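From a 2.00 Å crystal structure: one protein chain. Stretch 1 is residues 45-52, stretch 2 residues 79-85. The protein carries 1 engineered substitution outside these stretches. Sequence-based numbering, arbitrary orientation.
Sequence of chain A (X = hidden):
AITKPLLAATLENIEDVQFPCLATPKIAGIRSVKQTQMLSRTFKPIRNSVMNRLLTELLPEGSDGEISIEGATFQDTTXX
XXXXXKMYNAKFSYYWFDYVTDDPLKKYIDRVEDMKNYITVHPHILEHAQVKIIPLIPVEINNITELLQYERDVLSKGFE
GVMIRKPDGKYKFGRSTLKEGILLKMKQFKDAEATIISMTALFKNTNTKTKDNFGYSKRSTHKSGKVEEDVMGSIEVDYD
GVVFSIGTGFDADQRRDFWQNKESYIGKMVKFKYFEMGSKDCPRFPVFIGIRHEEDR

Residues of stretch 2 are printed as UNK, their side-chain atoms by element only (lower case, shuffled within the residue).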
# COMPACT_ATOMS: atom_id res chain seq x y z
N PRO A 45 5.49 -23.29 0.92
CA PRO A 45 5.09 -22.75 2.23
C PRO A 45 5.96 -21.63 2.80
O PRO A 45 7.17 -21.57 2.52
CB PRO A 45 5.07 -23.99 3.13
CG PRO A 45 5.98 -24.97 2.42
CD PRO A 45 5.64 -24.75 0.98
N ILE A 46 5.31 -20.71 3.52
CA ILE A 46 5.95 -19.57 4.19
C ILE A 46 6.94 -20.14 5.21
O ILE A 46 6.56 -20.96 6.06
CB ILE A 46 4.89 -18.70 4.92
CG1 ILE A 46 3.94 -18.05 3.91
CG2 ILE A 46 5.53 -17.65 5.78
CD1 ILE A 46 4.61 -17.25 2.82
N ARG A 47 8.20 -19.72 5.12
CA ARG A 47 9.27 -20.19 5.98
C ARG A 47 9.08 -19.93 7.46
O ARG A 47 9.49 -20.74 8.31
CB ARG A 47 10.60 -19.60 5.51
CG ARG A 47 11.03 -20.06 4.12
CD ARG A 47 12.21 -21.01 4.17
NE ARG A 47 11.90 -22.22 4.92
CZ ARG A 47 12.75 -22.82 5.74
NH1 ARG A 47 13.97 -22.33 5.93
NH2 ARG A 47 12.37 -23.91 6.40
N ASN A 48 8.49 -18.78 7.79
CA ASN A 48 8.23 -18.41 9.17
C ASN A 48 7.01 -19.19 9.68
O ASN A 48 5.87 -18.79 9.44
CB ASN A 48 8.00 -16.90 9.29
CG ASN A 48 7.89 -16.45 10.73
OD1 ASN A 48 7.56 -17.23 11.61
ND2 ASN A 48 8.17 -15.17 10.97
N SER A 49 7.27 -20.27 10.43
CA SER A 49 6.22 -21.15 10.95
C SER A 49 5.14 -20.54 11.82
O SER A 49 4.00 -20.97 11.77
CB SER A 49 6.84 -22.34 11.66
OG SER A 49 7.52 -23.16 10.73
N VAL A 50 5.51 -19.56 12.64
CA VAL A 50 4.56 -18.89 13.52
C VAL A 50 3.59 -18.07 12.66
O VAL A 50 2.38 -18.09 12.90
CB VAL A 50 5.28 -17.93 14.50
CG1 VAL A 50 4.30 -17.36 15.52
CG2 VAL A 50 6.44 -18.64 15.17
N MET A 51 4.13 -17.36 11.67
CA MET A 51 3.31 -16.54 10.76
C MET A 51 2.38 -17.46 10.01
O MET A 51 1.18 -17.20 9.89
CB MET A 51 4.18 -15.81 9.73
CG MET A 51 5.05 -14.70 10.28
SD MET A 51 5.77 -13.75 8.92
CE MET A 51 6.16 -12.21 9.74
N ASN A 52 2.97 -18.53 9.49
CA ASN A 52 2.24 -19.52 8.72
C ASN A 52 1.06 -20.05 9.54
O ASN A 52 -0.10 -19.89 9.14
CB ASN A 52 3.18 -20.65 8.31
CG ASN A 52 2.63 -21.49 7.16
OD1 ASN A 52 1.41 -21.56 6.96
ND2 ASN A 52 3.52 -22.12 6.40
N UNK A 79 13.07 -10.96 5.55
CA UNK A 79 13.78 -11.91 6.38
C UNK A 79 12.91 -12.50 7.48
O UNK A 79 13.13 -13.62 7.92
c UNK A 79 15.03 -11.27 6.99
o UNK A 79 14.71 -10.04 7.60
N UNK A 80 11.93 -11.74 7.96
CA UNK A 80 11.05 -12.24 9.01
C UNK A 80 10.10 -13.31 8.43
O UNK A 80 9.91 -14.37 9.02
c UNK A 80 10.25 -11.10 9.62
N UNK A 81 9.55 -13.03 7.26
CA UNK A 81 8.62 -13.93 6.57
C UNK A 81 9.33 -15.11 5.91
O UNK A 81 8.90 -16.27 6.02
c UNK A 81 6.85 -14.14 4.76
c UNK A 81 7.15 -11.95 5.95
c UNK A 81 7.85 -13.19 5.42
N UNK A 82 10.42 -14.81 5.22
CA UNK A 82 11.15 -15.80 4.47
C UNK A 82 12.20 -16.62 5.19
O UNK A 82 12.80 -17.52 4.59
c UNK A 82 10.64 -14.52 2.31
c UNK A 82 11.72 -15.17 3.19
s UNK A 82 9.21 -15.63 2.06
c UNK A 82 9.86 -16.74 0.74
N UNK A 83 12.44 -16.33 6.46
CA UNK A 83 13.41 -17.12 7.21
C UNK A 83 12.62 -18.11 8.04
O UNK A 83 11.61 -17.75 8.65
o UNK A 83 15.05 -15.33 7.28
c UNK A 83 15.32 -17.12 8.88
c UNK A 83 14.32 -16.25 8.10
N UNK A 84 13.07 -19.37 8.03
CA UNK A 84 12.39 -20.43 8.76
C UNK A 84 12.41 -20.37 10.27
O UNK A 84 12.90 -21.29 10.91
N UNK A 85 11.82 -19.31 10.84
CA UNK A 85 11.76 -19.14 12.29
C UNK A 85 10.90 -20.24 12.92
O UNK A 85 9.89 -20.66 12.35
n UNK A 85 11.52 -15.49 11.61
c UNK A 85 11.16 -17.77 12.64
c UNK A 85 12.49 -14.63 11.40
c UNK A 85 12.02 -16.61 12.24
n UNK A 85 13.61 -15.15 11.86
c UNK A 85 13.35 -16.39 12.40

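Position 79 carries two side-chain atoms, one carbon followed by one oxygen. An unbranched hydroxymethyl group is serine, Ser-79. Its side chain is out of reach of stretch 1, so the assignment rests on composition alone.

Position 80 has a single side-chain carbon, which identifies Ala-80. That CB lies 4.2 Å from Met-51 CE, an apolar contact. The backbone does more: Asn-48 ND2 donates to Ala-80 O at 2.7 Å, with an N-H...O angle of 138°.

Position 81 shows three carbons, two of them bonded to the first. Branching at CB without a heteroatom gives valine, Val-81. Although its CA-to-CB bond points away from stretch 1, its methyls still reach neighbours there: CG1 is 3.9 Å from Ile-46 CG2, and CG2 is 3.7 Å from Met-51 SD. Its carbonyl accepts a hydrogen bond from the backbone, Asn-48 N to Val-81 O, at 3.1 Å and 141°.

At position 82 an unbranched chain runs through two carbons, a sulfur and a terminal carbon. This thioether is methionine, Met-82. Its CB points away, and the close approach falls to its backbone, with Arg-47 CG 3.1 Å from Met-82 O.

Position 83 has one carbon bearing an oxygen and a carbon, the branched pattern of threonine. Thr-83 also directs its CB away; Asn-48 N lies 3.4 Å from Thr-83 O, but the poor angle excludes a hydrogen bond.

Position 84 has no side-chain atoms and is therefore Gly-84. Here the two stretches come nearest by CA, with Gly-84 CA 4.2 Å from Arg-47 CA. An ideal CB would fall 2.7 Å from Arg-47 NH1, a clash, while the actual CA makes a C-H...O contact with Arg-47 O at 3.0 Å and 159°. Gly-84 N lies over one face of the guanidinium.

Position 85 has one carbon leading to a five-membered ring of three carbons and two nitrogens, an imidazole: His-85. Asn-48 ND2 lies at the ring edge, 3.4 Å from His-85 ND1, at an angle too poor for a hydrogen bond. The backbone pairs instead, Ser-49 N donating to His-85 O at 3.3 Å.

The hydrogen bonding centres on Asn-48, while Arg-47 has the largest covered area of stretch 1. Asn-48 N and ND2 bind successive carbonyls of stretch 2, while its OD1 caps the following helix by weak bonds from Val-50 N and Met-51 N. Apolar packing by Ile-46 and Met-51 supplements this polar anchor, and the Ser-49 bond extends it to His-85. Together the stretches bury 487 Å².

Stretch 2 79-85: SAVMTGH
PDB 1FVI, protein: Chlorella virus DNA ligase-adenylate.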